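Long-range contacts in galactofuranose-binding protein YtfQ (Escherichia coli, PDB 2VK2), which binds alpha- and beta-galactofuranose in the periplasm as the solute-binding component of the YtfQRT-YjfF ABC transporter for this sugar: residues A[202-207]-A[227-232]; A[6-11]-A[49-54]; A[127-132]-A[191-196]. All blocks are in the same frame, centred on the assembly; numbering follows the deposited sequence.

Interaction 1: A[202-207]-A[227-232]; sequences MVIGAI and DGVPDI. With GZL (beta-D-galactofuranose), chain B.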
loop_
_atom_site.group_PDB
_atom_site.type_symbol
_atom_site.label_atom_id
_atom_site.label_comp_id
_atom_site.label_asym_id
_atom_site.label_seq_id
_atom_site.Cartn_x
_atom_site.Cartn_y
_atom_site.Cartn_z
ATOM N N MET A 202 -9.621 -0.374 3.503
ATOM C CA MET A 202 -10.827 -0.147 2.703
ATOM C C MET A 202 -11.782 -1.336 2.781
ATOM O O MET A 202 -12.993 -1.147 2.874
ATOM C CB MET A 202 -10.481 0.151 1.244
ATOM C CG MET A 202 -9.951 1.556 1.025
ATOM S SD MET A 202 -9.696 1.967 -0.710
ATOM C CE MET A 202 -8.554 0.677 -1.209
ATOM N N VAL A 203 -11.236 -2.551 2.759
ATOM C CA VAL A 203 -12.070 -3.754 2.827
ATOM C C VAL A 203 -12.672 -3.950 4.226
ATOM O O VAL A 203 -13.756 -4.516 4.356
ATOM C CB VAL A 203 -11.300 -5.027 2.369
ATOM C CG1 VAL A 203 -10.982 -5.947 3.543
ATOM C CG2 VAL A 203 -12.107 -5.778 1.321
ATOM N N ILE A 204 -11.984 -3.477 5.261
ATOM C CA ILE A 204 -12.519 -3.537 6.623
ATOM C C ILE A 204 -13.727 -2.602 6.749
ATOM O O ILE A 204 -14.722 -2.950 7.389
ATOM C CB ILE A 204 -11.428 -3.218 7.669
ATOM C CG1 ILE A 204 -10.405 -4.358 7.707
ATOM C CG2 ILE A 204 -12.040 -3.037 9.050
ATOM C CD1 ILE A 204 -9.101 -4.006 8.371
ATOM N N GLY A 205 -13.645 -1.428 6.129
ATOM C CA GLY A 205 -14.811 -0.558 5.987
ATOM C C GLY A 205 -15.916 -1.227 5.188
ATOM O O GLY A 205 -17.091 -1.151 5.557
ATOM N N ALA A 206 -15.541 -1.896 4.101
ATOM C CA ALA A 206 -16.496 -2.633 3.276
ATOM C C ALA A 206 -17.206 -3.732 4.070
ATOM O O ALA A 206 -18.411 -3.930 3.917
ATOM C CB ALA A 206 -15.801 -3.229 2.058
ATOM N N ILE A 207 -16.455 -4.438 4.911
ATOM C CA ILE A 207 -17.026 -5.477 5.769
ATOM C C ILE A 207 -18.131 -4.912 6.670
ATOM O O ILE A 207 -19.173 -5.548 6.838
ATOM C CB ILE A 207 -15.925 -6.192 6.595
ATOM C CG1 ILE A 207 -15.120 -7.129 5.689
ATOM C CG2 ILE A 207 -16.530 -6.990 7.747
ATOM C CD1 ILE A 207 -13.806 -7.578 6.281
ATOM N N ASP A 227 -2.205 -5.920 2.483
ATOM C CA ASP A 227 -1.362 -5.232 3.491
ATOM C C ASP A 227 -0.991 -6.188 4.618
ATOM O O ASP A 227 0.150 -6.204 5.069
ATOM C CB ASP A 227 -2.001 -3.987 4.123
ATOM C CG ASP A 227 -1.826 -2.732 3.290
ATOM O OD1 ASP A 227 -1.033 -2.725 2.322
ATOM O OD2 ASP A 227 -2.497 -1.746 3.631
ATOM N N GLY A 228 -1.964 -6.969 5.080
ATOM C CA GLY A 228 -1.774 -7.818 6.247
ATOM C C GLY A 228 -1.730 -7.015 7.531
ATOM O O GLY A 228 -0.861 -7.239 8.372
ATOM N N VAL A 229 -2.663 -6.080 7.695
ATOM C CA VAL A 229 -2.780 -5.353 8.958
ATOM C C VAL A 229 -3.447 -6.273 9.984
ATOM O O VAL A 229 -4.210 -7.171 9.609
ATOM C CB VAL A 229 -3.569 -4.025 8.817
ATOM C CG1 VAL A 229 -2.916 -3.128 7.775
ATOM C CG2 VAL A 229 -5.026 -4.275 8.464
ATOM N N PRO A 230 -3.147 -6.072 11.280
ATOM C CA PRO A 230 -3.737 -6.927 12.315
ATOM C C PRO A 230 -5.244 -7.138 12.168
ATOM O O PRO A 230 -5.723 -8.263 12.332
ATOM C CB PRO A 230 -3.429 -6.170 13.609
ATOM C CG PRO A 230 -2.180 -5.437 13.321
ATOM C CD PRO A 230 -2.234 -5.068 11.861
ATOM N N ASP A 231 -5.976 -6.078 11.847
ATOM C CA ASP A 231 -7.436 -6.156 11.794
ATOM C C ASP A 231 -7.979 -7.033 10.666
ATOM O O ASP A 231 -9.102 -7.519 10.772
ATOM C CB ASP A 231 -8.059 -4.755 11.743
ATOM C CG ASP A 231 -8.032 -4.053 13.095
ATOM O OD1 ASP A 231 -7.640 -4.686 14.096
ATOM O OD2 ASP A 231 -8.408 -2.866 13.157
ATOM N N ILE A 232 -7.213 -7.261 9.599
ATOM C CA ILE A 232 -7.679 -8.204 8.578
ATOM C C ILE A 232 -7.592 -9.642 9.095
ATOM O O ILE A 232 -8.450 -10.460 8.783
ATOM C CB ILE A 232 -6.946 -8.054 7.215
ATOM C CG1 ILE A 232 -7.830 -8.592 6.085
ATOM C CG2 ILE A 232 -5.607 -8.777 7.220
ATOM C CD1 ILE A 232 -9.130 -7.836 5.899
HETATM C C6 GZL B . 1.768 0.421 -0.124
HETATM C C5 GZL B . 1.109 1.597 -0.159
HETATM C C4 GZL B . -0.319 1.782 0.321
HETATM C C3 GZL B . -0.995 0.754 1.185
HETATM C C2 GZL B . -1.618 1.346 2.195
HETATM O O6 GZL B . 3.019 0.309 -0.579
HETATM O O5 GZL B . 1.697 2.656 -0.726
HETATM O O4 GZL B . -0.427 2.982 1.099
HETATM O O3 GZL B . -1.017 -0.541 0.888
HETATM C C1 GZL B . -1.326 2.803 2.199
HETATM O O2 GZL B . -2.386 0.794 3.136
HETATM O O1 GZL B . -2.503 3.579 1.999
#

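Interaction 2: A[6-11]-A[49-54]; sequences GFSQVG and KAVRSF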
loop_
_atom_site.group_PDB
_atom_site.type_symbol
_atom_site.label_atom_id
_atom_site.label_comp_id
_atom_site.label_asym_id
_atom_site.label_seq_id
_atom_site.Cartn_x
_atom_site.Cartn_y
_atom_site.Cartn_z
ATOM N N GLY A 6 15.470 13.338 6.194
ATOM C CA GLY A 6 14.142 13.931 6.117
ATOM C C GLY A 6 13.240 12.986 5.351
ATOM O O GLY A 6 13.541 12.638 4.213
ATOM N N PHE A 7 12.143 12.568 5.977
ATOM C CA PHE A 7 11.189 11.643 5.365
ATOM C C PHE A 7 9.884 12.381 5.107
ATOM O O PHE A 7 9.202 12.800 6.043
ATOM C CB PHE A 7 10.986 10.439 6.297
ATOM C CG PHE A 7 9.950 9.426 5.839
ATOM C CD1 PHE A 7 9.575 9.281 4.504
ATOM C CD2 PHE A 7 9.381 8.568 6.777
ATOM C CE1 PHE A 7 8.629 8.324 4.129
ATOM C CE2 PHE A 7 8.446 7.614 6.406
ATOM C CZ PHE A 7 8.069 7.491 5.081
ATOM N N SER A 8 9.568 12.571 3.826
ATOM C CA SER A 8 8.268 13.083 3.420
ATOM C C SER A 8 7.297 11.912 3.333
ATOM O O SER A 8 7.329 11.131 2.379
ATOM C CB SER A 8 8.345 13.809 2.077
ATOM O OG SER A 8 7.052 14.225 1.675
ATOM N N GLN A 9 6.452 11.805 4.354
ATOM C CA GLN A 9 5.469 10.742 4.496
ATOM C C GLN A 9 4.136 11.226 3.917
ATOM O O GLN A 9 3.824 12.417 3.977
ATOM C CB GLN A 9 5.358 10.390 5.994
ATOM C CG GLN A 9 4.390 9.278 6.401
ATOM C CD GLN A 9 4.628 7.972 5.671
ATOM O OE1 GLN A 9 4.535 7.916 4.450
ATOM N NE2 GLN A 9 4.902 6.903 6.419
ATOM N N VAL A 10 3.363 10.307 3.340
ATOM C CA VAL A 10 2.089 10.648 2.696
ATOM C C VAL A 10 1.094 11.191 3.713
ATOM O O VAL A 10 0.406 12.184 3.468
ATOM C CB VAL A 10 1.459 9.409 2.008
ATOM C CG1 VAL A 10 0.067 9.731 1.461
ATOM C CG2 VAL A 10 2.364 8.883 0.908
ATOM N N GLY A 11 1.031 10.520 4.857
ATOM C CA GLY A 11 0.057 10.817 5.896
ATOM C C GLY A 11 -0.124 9.596 6.773
ATOM O O GLY A 11 0.823 8.850 6.998
ATOM N N LYS A 49 6.670 20.737 -0.707
ATOM C CA LYS A 49 7.104 21.754 0.256
ATOM C C LYS A 49 8.040 21.170 1.317
ATOM O O LYS A 49 9.047 21.783 1.666
ATOM C CB LYS A 49 5.903 22.411 0.934
ATOM C CG LYS A 49 5.098 23.320 0.026
ATOM C CD LYS A 49 3.796 23.714 0.692
ATOM C CE LYS A 49 3.010 24.711 -0.135
ATOM N NZ LYS A 49 1.674 24.941 0.475
ATOM N N ALA A 50 7.708 19.984 1.822
ATOM C CA ALA A 50 8.537 19.326 2.833
ATOM C C ALA A 50 9.912 18.969 2.279
ATOM O O ALA A 50 10.928 19.194 2.938
ATOM C CB ALA A 50 7.842 18.082 3.365
ATOM N N VAL A 51 9.941 18.418 1.068
ATOM C CA VAL A 51 11.200 18.067 0.419
ATOM C C VAL A 51 12.062 19.314 0.224
ATOM O O VAL A 51 13.261 19.292 0.502
ATOM C CB VAL A 51 10.961 17.351 -0.923
ATOM C CG1 VAL A 51 12.265 17.157 -1.680
ATOM C CG2 VAL A 51 10.279 16.012 -0.682
ATOM N N ARG A 52 11.447 20.402 -0.226
ATOM C CA ARG A 52 12.162 21.671 -0.377
ATOM C C ARG A 52 12.733 22.173 0.942
ATOM O O ARG A 52 13.854 22.684 0.976
ATOM C CB ARG A 52 11.261 22.732 -1.011
ATOM C CG ARG A 52 11.093 22.494 -2.479
ATOM C CD ARG A 52 10.209 23.506 -3.163
ATOM N NE ARG A 52 10.194 23.229 -4.600
ATOM C CZ ARG A 52 9.196 23.520 -5.430
ATOM N NH1 ARG A 52 8.084 24.098 -4.995
ATOM N NH2 ARG A 52 9.309 23.207 -6.715
ATOM N N SER A 53 11.979 22.015 2.025
ATOM C CA SER A 53 12.474 22.385 3.349
ATOM C C SER A 53 13.673 21.524 3.749
ATOM O O SER A 53 14.666 22.044 4.254
ATOM C CB SER A 53 11.368 22.266 4.395
ATOM O OG SER A 53 11.846 22.622 5.680
ATOM N N PHE A 54 13.586 20.216 3.522
ATOM C CA PHE A 54 14.699 19.320 3.836
ATOM C C PHE A 54 15.952 19.690 3.042
ATOM O O PHE A 54 17.060 19.646 3.575
ATOM C CB PHE A 54 14.334 17.857 3.560
ATOM C CG PHE A 54 13.278 17.288 4.481
ATOM C CD1 PHE A 54 13.237 17.609 5.837
ATOM C CD2 PHE A 54 12.341 16.389 3.988
ATOM C CE1 PHE A 54 12.266 17.059 6.669
ATOM C CE2 PHE A 54 11.375 15.836 4.823
ATOM C CZ PHE A 54 11.338 16.177 6.159
#

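Interaction 3: A[127-132]-A[191-196]; sequences KPCNVV and NICMVY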
loop_
_atom_site.group_PDB
_atom_site.type_symbol
_atom_site.label_atom_id
_atom_site.label_comp_id
_atom_site.label_asym_id
_atom_site.label_seq_id
_atom_site.Cartn_x
_atom_site.Cartn_y
_atom_site.Cartn_z
ATOM N N LYS A 127 -17.612 -20.459 -11.449
ATOM C CA LYS A 127 -18.953 -19.947 -11.176
ATOM C C LYS A 127 -19.030 -18.435 -11.378
ATOM O O LYS A 127 -18.017 -17.742 -11.251
ATOM C CB LYS A 127 -19.378 -20.309 -9.752
ATOM C CG LYS A 127 -19.479 -21.815 -9.528
ATOM C CD LYS A 127 -19.973 -22.168 -8.133
ATOM C CE LYS A 127 -18.894 -21.941 -7.088
ATOM N NZ LYS A 127 -19.339 -22.335 -5.727
ATOM N N PRO A 128 -20.233 -17.910 -11.683
ATOM C CA PRO A 128 -20.354 -16.468 -11.890
ATOM C C PRO A 128 -19.956 -15.688 -10.646
ATOM O O PRO A 128 -20.321 -16.074 -9.532
ATOM C CB PRO A 128 -21.846 -16.270 -12.194
ATOM C CG PRO A 128 -22.350 -17.604 -12.587
ATOM C CD PRO A 128 -21.529 -18.597 -11.838
ATOM N N CYS A 129 -19.212 -14.590 -10.854
ATOM C CA CYS A 129 -18.741 -13.777 -9.738
ATOM C C CYS A 129 -18.573 -12.345 -10.154
ATOM O O CYS A 129 -17.654 -12.020 -10.844
ATOM C CB CYS A 129 -17.427 -14.327 -9.210
ATOM S SG CYS A 129 -16.792 -13.426 -7.759
ATOM N N ASN A 130 -19.473 -11.545 -9.722
ATOM C CA ASN A 130 -19.361 -10.097 -9.880
ATOM C C ASN A 130 -18.506 -9.495 -8.789
ATOM O O ASN A 130 -18.792 -9.648 -7.611
ATOM C CB ASN A 130 -20.734 -9.444 -9.827
ATOM C CG ASN A 130 -21.576 -9.745 -11.088
ATOM O OD1 ASN A 130 -21.096 -10.089 -12.094
ATOM N ND2 ASN A 130 -22.840 -9.583 -10.942
ATOM N N VAL A 131 -17.466 -8.794 -9.239
ATOM C CA VAL A 131 -16.513 -8.147 -8.353
ATOM C C VAL A 131 -16.777 -6.649 -8.295
ATOM O O VAL A 131 -17.054 -6.019 -9.315
ATOM C CB VAL A 131 -15.067 -8.389 -8.841
ATOM C CG1 VAL A 131 -14.066 -7.604 -7.998
ATOM C CG2 VAL A 131 -14.743 -9.873 -8.812
ATOM N N VAL A 132 -16.707 -6.084 -7.096
ATOM C CA VAL A 132 -16.645 -4.638 -6.936
ATOM C C VAL A 132 -15.257 -4.294 -6.401
ATOM O O VAL A 132 -14.734 -4.980 -5.515
ATOM C CB VAL A 132 -17.775 -4.087 -6.033
ATOM C CG1 VAL A 132 -19.138 -4.427 -6.630
ATOM C CG2 VAL A 132 -17.664 -4.610 -4.601
ATOM N N ASN A 191 -26.248 -8.766 -5.899
ATOM C CA ASN A 191 -25.575 -8.968 -7.180
ATOM C C ASN A 191 -24.047 -8.851 -7.079
ATOM O O ASN A 191 -23.364 -8.776 -8.099
ATOM C CB ASN A 191 -26.114 -7.972 -8.217
ATOM C CG ASN A 191 -25.770 -8.361 -9.644
ATOM O OD1 ASN A 191 -25.853 -9.531 -10.021
ATOM N ND2 ASN A 191 -25.390 -7.374 -10.449
ATOM N N ILE A 192 -23.518 -8.848 -5.855
ATOM C CA ILE A 192 -22.075 -8.783 -5.617
ATOM C C ILE A 192 -21.581 -10.109 -5.042
ATOM O O ILE A 192 -22.154 -10.614 -4.076
ATOM C CB ILE A 192 -21.719 -7.654 -4.629
ATOM C CG1 ILE A 192 -22.208 -6.300 -5.156
ATOM C CG2 ILE A 192 -20.211 -7.620 -4.379
ATOM C CD1 ILE A 192 -21.997 -5.155 -4.189
ATOM N N CYS A 193 -20.524 -10.657 -5.640
ATOM C CA CYS A 193 -19.892 -11.903 -5.191
ATOM C C CYS A 193 -18.657 -11.639 -4.325
ATOM O O CYS A 193 -18.396 -12.374 -3.372
ATOM C CB CYS A 193 -19.516 -12.763 -6.411
ATOM S SG CYS A 193 -18.165 -13.971 -6.206
ATOM N N MET A 194 -17.905 -10.591 -4.652
ATOM C CA MET A 194 -16.622 -10.342 -4.011
ATOM C C MET A 194 -16.248 -8.866 -4.081
ATOM O O MET A 194 -16.530 -8.191 -5.076
ATOM C CB MET A 194 -15.553 -11.201 -4.694
ATOM C CG MET A 194 -14.150 -11.079 -4.125
ATOM S SD MET A 194 -13.089 -10.021 -5.128
ATOM C CE MET A 194 -11.510 -10.301 -4.325
ATOM N N VAL A 195 -15.633 -8.371 -3.012
ATOM C CA VAL A 195 -15.020 -7.047 -3.019
ATOM C C VAL A 195 -13.505 -7.204 -3.014
ATOM O O VAL A 195 -12.946 -7.923 -2.183
ATOM C CB VAL A 195 -15.494 -6.147 -1.842
ATOM C CG1 VAL A 195 -15.322 -6.841 -0.489
ATOM C CG2 VAL A 195 -14.757 -4.805 -1.860
ATOM N N TYR A 196 -12.867 -6.548 -3.982
ATOM C CA TYR A 196 -11.419 -6.476 -4.090
ATOM C C TYR A 196 -11.022 -5.074 -3.674
ATOM O O TYR A 196 -11.396 -4.104 -4.332
ATOM C CB TYR A 196 -10.968 -6.743 -5.533
ATOM C CG TYR A 196 -9.498 -6.465 -5.788
ATOM C CD1 TYR A 196 -8.515 -6.956 -4.932
ATOM C CD2 TYR A 196 -9.089 -5.715 -6.891
ATOM C CE1 TYR A 196 -7.173 -6.703 -5.156
ATOM C CE2 TYR A 196 -7.742 -5.460 -7.125
ATOM C CZ TYR A 196 -6.790 -5.961 -6.255
ATOM O OH TYR A 196 -5.449 -5.728 -6.461
HETATM O O HOH W 1 -24.696 -9.195 -13.140
#

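Interaction 1: A[202-207]-A[227-232]
The terminal methyl of I204 is the main bump of this contact, reaching from helix 200-212 to the opening turn of helix 230-237. Both helices belong to the second Rossmann-like alpha/beta lobe of a two-lobed periplasmic binding protein. The hollow that receives CD1 has three walls. The nearest is D231, whose CB lies 3.6 Å from I204 CD1; backbone N of I232 is 4.0 Å from I204 CD1, and V229 CG2 closes the hollow at 4.1 Å from the same methyl. The first torsion of I204 (chi1 -69°) holds CG1 anti to the carbonyl carbon, and the extended second torsion carries CD1 onward into the turn.

A second bump comes from the other direction. The CB of I232 does not face helix 200-212 directly, yet its CD1 enters the notch between two consecutive residues of that helix, 3.5 Å from V203 CG1 and 4.1 Å from I204 CG1. The side chains of I232 and V203 meet there at about a right angle, and both also touch S225 of strand 222-225. D231 turns its CB to I204, while its carboxylate is engaged in a salt bridge with R172.

V229 stands at the N-cap position of helix 230-237, and its N donates to D200 OD2, a polar tie running alongside the apolar contact. The chain reaches this point directly from the sugar site, where D227 grips beta-D-galactofuranose with both carboxylate oxygens. The sugar donates both bonds: its O3 lies 2.6 Å from D227 OD1, and its O2 lies 2.6 Å from D227 OD2.

Interaction 2: A[6-11]-A[49-54]
G6 sits over one face of the F54 ring where strand 4-9 is covered by helix 44-57, a strand-helix layer of the first Rossmann-like alpha/beta lobe. The axes of strand 6-9 and helix 49-54 run antiparallel, at 176°, and approach to 8.4 Å.

The tight end is a CH-pi contact: G6 CA stands 3.4 Å from the centroid of the F54 ring and only 6° off its normal. The absence of a side chain makes this possible, since a CB on G6 would fall 2.4 Å from F54 CG. The same ring follows the backbone onward, with F54 CE2 3.4 Å from G6 C and 3.5 Å from F7 N. With CG anti to its carbonyl carbon (chi1 -68°), the F54 ring is directed to the strand, and it also touches A38 and I62 on the strands that border 4-9.

Packing is looser toward the other end. V51 reaches S8 with one methyl, and A50 CB stays 4.3 Å from S8 OG, a hydroxyl hydrogen-bonded to Q47 NE2. The outer side of the helix carries K49 and R52, both exposed and without contact to the strand; R52 instead forms a salt bridge with E78. The closest side-chain approach at this looser end joins S8 CB to V51 CG2 at 4.0 Å.

Interaction 3: A[127-132]-A[191-196]
The backbone oxygen of N130 is gripped by two successive amides of the other segment: C193 N donates to N130 O at 2.8 Å and M194 N to the same oxygen at 3.2 Å. The first donor lies in the carbonyl plane and the second is tilted 25° from it. This is the start of a parallel strand pairing, 129-135 beside 194-197, in the sheet of the second Rossmann-like alpha/beta lobe. Further along, the pairing becomes regular: V132 N donates to M194 O at 2.9 Å, and Y196 N to V132 O at 2.9 Å.

A covalent link lies just before this pairing. C129 SG and C193 SG form a disulfide of 2.1 Å with a left-handed chi3 of -86°.

The side chain of N130 adds a polar tie. Its CG is anti to the carbonyl carbon (chi1 -71°), and ND2 donates to N191 O at 3.0 Å, with that oxygen practically in the amide plane. ND2 also donates to a water at 2.9 Å, which accepts a weak bond from N191 ND2; the firmer partner of N191 ND2 is E186. An alanine in place of N130 would probably leave N191 O without this donor and the water with one holder fewer, so that the exposed loop at N191 could move more freely.

The two sheet faces are packed differently. V131 and M194 lie side by side, pointing the same way, and both touch L120 of helix 109-124. V132 and V195 project from the opposite face against M179 of helix 172-185. V132 also crosses I192 at about a right angle, with V132 CG1 3.8 Å from I192 CD1.

How the interactions relate
Interactions 1 and 3 share one lobe and touch directly: V203 CG2 lies 3.8 Å from V195 CG1, so helix 200-212 packs back onto the strand that precedes it. Their centres are 18 Å apart. Interaction 2 belongs to the other lobe, its centre 28 Å from that of interaction 1 and 40 Å from that of interaction 3, with no contact to either. The sugar sits between the lobes. Interaction 1 reaches it directly through D227. The other two lie further off: the side chains of F7 and Y196 are each about 10 Å from the sugar, F7 about 5 Å from the side chains of R17 and D90, and Y196 about 3 Å from that of R146.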